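Local coordinates for protein tyrosinase (Burkholderia thailandensis, PDB 5ZRD) that catalyses, as a type 3 dicopper tyrosinase, the hydroxylation of monophenols to catechols and their oxidation to quinones, and efficiently yields catechol derivatives at acidic pH, at residues F90-R95 and P248-F253; W328-Q333 and D338-I343. One frame throughout, in Å; residues are numbered along the deposited sequence.

Contact 1 of 2, residues F90-R95 and P248-F253; sequences FPTWHR and PNYTVF. With CU (copper (II) ion), chain J.
P91, in the first turn of helix 90-108, meets the phenol end of Y250, the first residue of the short helix 250-254, a buried contact in the central domain of tyrosinase. Van der Waals packing carries the contact. With CG anti to its backbone N (chi1 175°), Y250 sends its ring away from its own helix; the phenol, hydroxyl end first, and P91 reach toward each other from opposite directions. The pyrrolidine lies against the hydroxyl: P91 CD is 3.4 Å from Y250 OH, with CB and CG of the same ring scarcely farther. P91 CG also approaches the phenol obliquely, 4.0 Å from Y250 CE1. Beside it the methyl T92 CG2 stands 3.8 Å from Y250 OH.

The polar atoms are satisfied outside the pair: Y250 OH bonds to the carbonyl of V88, just ahead of helix 90-108, and T92 OG1 pairs with S386 OG. At the far end N249 is the N-cap of helix 250-254, its OD1 accepting from V252 N at 3.0 Å.

Metal binding belongs to the same helical turn. H94 NE2 binds copper at 2.2 Å, alongside H57 and H85. On its other nitrogen, H94 ND1 gives a bond of 2.7 Å to F90 O, reaching a lone pair in the carbonyl plane and lying close to the imidazole plane. F90 O accepts from H94 N as well. F90 CE1 covers one face of the imidazole near its rim, and W93 CE3 lies over the centre of the opposite face, 3.5 Å above the plane.

The hydrogen bond and the two aromatic neighbours thus fix the rotation of the copper ligand, and the ND1 bond, leaving NE2 for the metal, would make the imidazole a somewhat stronger electron donor to copper.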
# COMPACT_ATOMS: atom_id res chain seq x y z
N PHE A 90 -1.93 -24.45 19.80
CA PHE A 90 -2.11 -23.82 21.12
C PHE A 90 -1.38 -24.63 22.22
O PHE A 90 -0.62 -24.09 23.02
CB PHE A 90 -3.59 -23.54 21.42
CG PHE A 90 -3.86 -23.27 22.87
CD1 PHE A 90 -3.74 -22.00 23.39
CD2 PHE A 90 -4.14 -24.30 23.75
CE1 PHE A 90 -3.94 -21.75 24.74
CE2 PHE A 90 -4.36 -24.05 25.09
CZ PHE A 90 -4.26 -22.78 25.59
N PRO A 91 -1.65 -25.92 22.34
CA PRO A 91 -1.09 -26.68 23.46
C PRO A 91 0.44 -26.83 23.43
O PRO A 91 1.09 -26.71 24.46
CB PRO A 91 -1.71 -28.08 23.29
CG PRO A 91 -3.03 -27.79 22.62
CD PRO A 91 -2.68 -26.69 21.65
N THR A 92 0.96 -27.13 22.25
CA THR A 92 2.36 -27.42 22.09
C THR A 92 3.18 -26.13 22.15
O THR A 92 4.31 -26.13 22.59
CB THR A 92 2.60 -28.12 20.74
OG1 THR A 92 1.94 -27.45 19.67
CG2 THR A 92 2.11 -29.54 20.80
N TRP A 93 2.64 -25.05 21.62
CA TRP A 93 3.37 -23.79 21.66
C TRP A 93 3.53 -23.38 23.11
O TRP A 93 4.64 -22.99 23.49
CB TRP A 93 2.71 -22.67 20.85
CG TRP A 93 3.57 -21.45 20.80
CD1 TRP A 93 4.54 -21.18 19.89
CD2 TRP A 93 3.59 -20.37 21.76
NE1 TRP A 93 5.13 -19.98 20.18
CE2 TRP A 93 4.59 -19.48 21.34
CE3 TRP A 93 2.87 -20.09 22.92
CZ2 TRP A 93 4.90 -18.32 22.04
CZ3 TRP A 93 3.17 -18.94 23.61
CH2 TRP A 93 4.16 -18.06 23.17
N HIS A 94 2.43 -23.44 23.87
CA HIS A 94 2.51 -23.01 25.27
C HIS A 94 3.35 -24.00 26.06
O HIS A 94 3.97 -23.58 27.00
CB HIS A 94 1.14 -22.81 25.91
CG HIS A 94 0.46 -21.62 25.35
ND1 HIS A 94 -0.13 -21.66 24.14
CD2 HIS A 94 0.35 -20.35 25.80
CE1 HIS A 94 -0.59 -20.46 23.85
NE2 HIS A 94 -0.33 -19.64 24.87
N ARG A 95 3.39 -25.27 25.66
CA ARG A 95 4.26 -26.23 26.33
C ARG A 95 5.70 -25.74 26.25
O ARG A 95 6.41 -25.76 27.26
CB ARG A 95 4.13 -27.63 25.71
CG ARG A 95 5.11 -28.69 26.24
CD ARG A 95 4.63 -30.09 25.89
NE ARG A 95 3.57 -30.52 26.78
CZ ARG A 95 2.87 -31.65 26.68
NH1 ARG A 95 3.17 -32.53 25.74
NH2 ARG A 95 1.93 -31.90 27.57
N PRO A 248 -12.31 -36.14 22.10
CA PRO A 248 -12.00 -37.41 21.44
C PRO A 248 -10.74 -37.44 20.56
O PRO A 248 -10.32 -38.51 20.19
CB PRO A 248 -13.21 -37.66 20.50
CG PRO A 248 -13.74 -36.27 20.19
CD PRO A 248 -13.52 -35.51 21.49
N ASN A 249 -10.20 -36.31 20.16
CA ASN A 249 -8.97 -36.35 19.36
C ASN A 249 -8.19 -35.06 19.63
O ASN A 249 -8.74 -34.11 20.16
CB ASN A 249 -9.28 -36.56 17.87
CG ASN A 249 -10.10 -35.44 17.25
OD1 ASN A 249 -9.64 -34.30 17.15
ND2 ASN A 249 -11.30 -35.76 16.79
N TYR A 250 -6.93 -35.02 19.24
CA TYR A 250 -6.06 -33.91 19.51
C TYR A 250 -6.54 -32.65 18.78
O TYR A 250 -6.52 -31.57 19.33
CB TYR A 250 -4.61 -34.21 19.13
CG TYR A 250 -3.74 -32.99 19.33
CD1 TYR A 250 -3.41 -32.56 20.60
CD2 TYR A 250 -3.36 -32.20 18.26
CE1 TYR A 250 -2.70 -31.38 20.81
CE2 TYR A 250 -2.65 -31.02 18.45
CZ TYR A 250 -2.32 -30.61 19.73
OH TYR A 250 -1.61 -29.46 19.90
N THR A 251 -6.99 -32.77 17.55
CA THR A 251 -7.43 -31.57 16.83
C THR A 251 -8.46 -30.80 17.67
O THR A 251 -8.28 -29.60 17.87
CB THR A 251 -7.89 -31.90 15.41
OG1 THR A 251 -6.82 -32.55 14.73
CG2 THR A 251 -8.28 -30.66 14.64
N VAL A 252 -9.49 -31.45 18.21
CA VAL A 252 -10.56 -30.70 18.82
C VAL A 252 -10.26 -30.49 20.30
O VAL A 252 -10.85 -29.60 20.92
CB VAL A 252 -11.92 -31.37 18.59
CG1 VAL A 252 -12.19 -31.49 17.11
CG2 VAL A 252 -12.08 -32.70 19.30
N PHE A 253 -9.33 -31.29 20.85
CA PHE A 253 -8.83 -31.03 22.16
C PHE A 253 -8.05 -29.71 22.17
O PHE A 253 -8.07 -28.98 23.17
CB PHE A 253 -7.91 -32.15 22.67
CG PHE A 253 -7.25 -31.88 24.00
CD1 PHE A 253 -7.98 -31.94 25.17
CD2 PHE A 253 -5.93 -31.47 24.06
CE1 PHE A 253 -7.38 -31.69 26.39
CE2 PHE A 253 -5.32 -31.18 25.28
CZ PHE A 253 -6.04 -31.30 26.45
CU CU J . -1.12 -17.62 24.86

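Contact 2 of 2, residues W328-Q333 and D338-I343; sequences WVWQKQ and DRLDII
L340 touches W330 where the chain leaves the last long helix of the tyrosinase dicopper domain, helix 315-334, turns back past the helix end and runs off as an extended, irregular segment. From CB, which leaves the backbone of 338-343 obliquely to the helix, the leucine places CG anti to its carbonyl carbon (chi1 -66°). The two methyls then part company. Chi2 (176°) sets CD1 anti to CA, where it makes no close approach to 328-333, and the other branch, CD2, is the one turned toward the helix. It arrives at the rim of the W330 indole, near the ring plane, 4.1 Å from W330 CZ3. Q331 NE2 borders the same methyl more distantly, at 4.5 Å from L340 CD2.

The indole is itself well placed from several directions. W330 has CG anti to its backbone N (chi1 173°), which carries the ring out from the helix toward 250-254. There it stacks with F253, while NE1 donates to the carbonyl of A247. L340 also touches Y250, so leucine and tryptophan both pack against that helix.

Around this apolar contact, NE2 of the buried Q331 amide is held by two hydrogen bonds, to the carbonyls of I390 and H336, the latter in the turn that joins the two segments. The amide thereby ties the end of helix 315-334 to that turn. Farther along the extended segment, I342 packs on Y250, and the backbone N of I343 donates to T251 OG1.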
# COMPACT_ATOMS: atom_id res chain seq x y z
N TRP A 328 -1.12 -32.98 29.42
CA TRP A 328 -0.37 -34.23 29.66
C TRP A 328 -1.30 -35.33 30.21
O TRP A 328 -1.19 -36.49 29.82
CB TRP A 328 0.82 -33.96 30.61
CG TRP A 328 1.61 -35.18 30.95
CD1 TRP A 328 1.71 -35.77 32.18
CD2 TRP A 328 2.38 -36.00 30.05
NE1 TRP A 328 2.49 -36.89 32.10
CE2 TRP A 328 2.92 -37.05 30.81
CE3 TRP A 328 2.66 -35.95 28.68
CZ2 TRP A 328 3.75 -38.03 30.26
CZ3 TRP A 328 3.47 -36.92 28.14
CH2 TRP A 328 4.02 -37.94 28.92
N VAL A 329 -2.23 -34.94 31.08
CA VAL A 329 -3.24 -35.87 31.56
C VAL A 329 -4.10 -36.39 30.40
O VAL A 329 -4.41 -37.55 30.39
CB VAL A 329 -4.15 -35.25 32.63
CG1 VAL A 329 -5.36 -36.12 32.89
CG2 VAL A 329 -3.39 -35.00 33.92
N TRP A 330 -4.48 -35.54 29.45
CA TRP A 330 -5.29 -35.95 28.35
C TRP A 330 -4.48 -36.92 27.50
O TRP A 330 -5.04 -37.87 26.97
CB TRP A 330 -5.77 -34.74 27.53
CG TRP A 330 -6.49 -35.11 26.26
CD1 TRP A 330 -7.82 -35.35 26.11
CD2 TRP A 330 -5.90 -35.34 24.97
NE1 TRP A 330 -8.10 -35.68 24.81
CE2 TRP A 330 -6.94 -35.67 24.09
CE3 TRP A 330 -4.59 -35.31 24.48
CZ2 TRP A 330 -6.71 -35.99 22.76
CZ3 TRP A 330 -4.36 -35.59 23.14
CH2 TRP A 330 -5.41 -35.95 22.30
N GLN A 331 -3.19 -36.62 27.33
CA GLN A 331 -2.30 -37.50 26.52
C GLN A 331 -2.27 -38.88 27.17
O GLN A 331 -2.45 -39.84 26.48
CB GLN A 331 -0.88 -36.96 26.42
CG GLN A 331 -0.75 -35.82 25.43
CD GLN A 331 0.63 -35.21 25.38
OE1 GLN A 331 0.96 -34.33 26.16
NE2 GLN A 331 1.43 -35.65 24.41
N LYS A 332 -2.20 -38.92 28.50
CA LYS A 332 -2.12 -40.20 29.25
C LYS A 332 -3.45 -40.96 29.20
O LYS A 332 -3.46 -42.15 28.90
CB LYS A 332 -1.77 -39.97 30.73
CG LYS A 332 -0.36 -39.45 31.03
CD LYS A 332 0.36 -40.20 32.16
CE LYS A 332 -0.09 -39.88 33.57
NZ LYS A 332 -0.54 -38.47 33.75
N GLN A 333 -4.56 -40.28 29.52
CA GLN A 333 -5.86 -40.90 29.58
C GLN A 333 -6.32 -41.31 28.17
O GLN A 333 -7.20 -42.12 28.10
CB GLN A 333 -6.94 -40.00 30.20
CG GLN A 333 -6.76 -39.70 31.69
CD GLN A 333 -7.94 -38.96 32.28
OE1 GLN A 333 -8.92 -38.71 31.58
NE2 GLN A 333 -7.90 -38.61 33.56
N ASP A 338 2.76 -40.44 23.10
CA ASP A 338 3.87 -40.51 22.12
C ASP A 338 3.51 -40.20 20.69
O ASP A 338 4.35 -40.20 19.81
CB ASP A 338 4.59 -41.86 22.19
CG ASP A 338 5.25 -42.09 23.53
OD1 ASP A 338 6.39 -41.61 23.71
OD2 ASP A 338 4.64 -42.71 24.43
N ARG A 339 2.26 -39.93 20.41
CA ARG A 339 1.90 -39.54 19.07
C ARG A 339 0.68 -38.62 19.16
O ARG A 339 -0.17 -38.75 20.04
CB ARG A 339 1.60 -40.73 18.16
CG ARG A 339 0.65 -41.76 18.74
CD ARG A 339 0.57 -42.97 17.82
NE ARG A 339 -0.66 -43.75 17.97
CZ ARG A 339 -1.06 -44.72 17.15
NH1 ARG A 339 -2.14 -45.44 17.44
NH2 ARG A 339 -0.38 -44.99 16.05
N LEU A 340 0.68 -37.69 18.23
CA LEU A 340 -0.42 -36.81 18.00
C LEU A 340 -0.73 -36.89 16.51
O LEU A 340 0.14 -37.21 15.71
CB LEU A 340 -0.04 -35.38 18.42
CG LEU A 340 0.21 -35.17 19.91
CD1 LEU A 340 0.67 -33.75 20.18
CD2 LEU A 340 -1.05 -35.45 20.72
N ASP A 341 -1.96 -36.59 16.16
CA ASP A 341 -2.31 -36.40 14.78
C ASP A 341 -3.21 -35.17 14.74
O ASP A 341 -3.84 -34.81 15.71
CB ASP A 341 -3.02 -37.65 14.25
CG ASP A 341 -4.15 -38.11 15.16
OD1 ASP A 341 -3.89 -38.84 16.15
OD2 ASP A 341 -5.30 -37.75 14.91
N ILE A 342 -3.23 -34.55 13.58
CA ILE A 342 -3.97 -33.39 13.27
C ILE A 342 -4.74 -33.67 11.98
O ILE A 342 -4.20 -34.21 11.05
CB ILE A 342 -2.97 -32.22 13.14
CG1 ILE A 342 -2.41 -31.91 14.53
CG2 ILE A 342 -3.58 -30.99 12.46
CD1 ILE A 342 -1.69 -30.61 14.63
N ILE A 343 -6.03 -33.35 11.95
CA ILE A 343 -6.82 -33.54 10.73
C ILE A 343 -6.42 -32.49 9.71
O ILE A 343 -6.65 -31.31 9.94
CB ILE A 343 -8.31 -33.43 11.05
CG1 ILE A 343 -8.75 -34.60 11.93
CG2 ILE A 343 -9.13 -33.29 9.78
CD1 ILE A 343 -9.98 -34.29 12.77

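Both contacts are buried, but contact 1 lies deeper, about 14 Å from the chain centre to its own centre, against about 21 Å for contact 2. Their centres are about 8 Å apart, and helix 250-254 serves both: the tip of Y250 faces contact 1, while its CA packs 3.5 Å from W330 CH2 in contact 2. A polar bridge adds to this, a probable hydrogen bond of 2.9 Å from R95 NH1 to Q331 OE1. The chemistry follows the place in the fold. Contact 1 includes a copper ligand in its helix, whereas contact 2 has no metal ligand and, with charged D338, R339 and K332 exposed on its flanks, edges toward the surface.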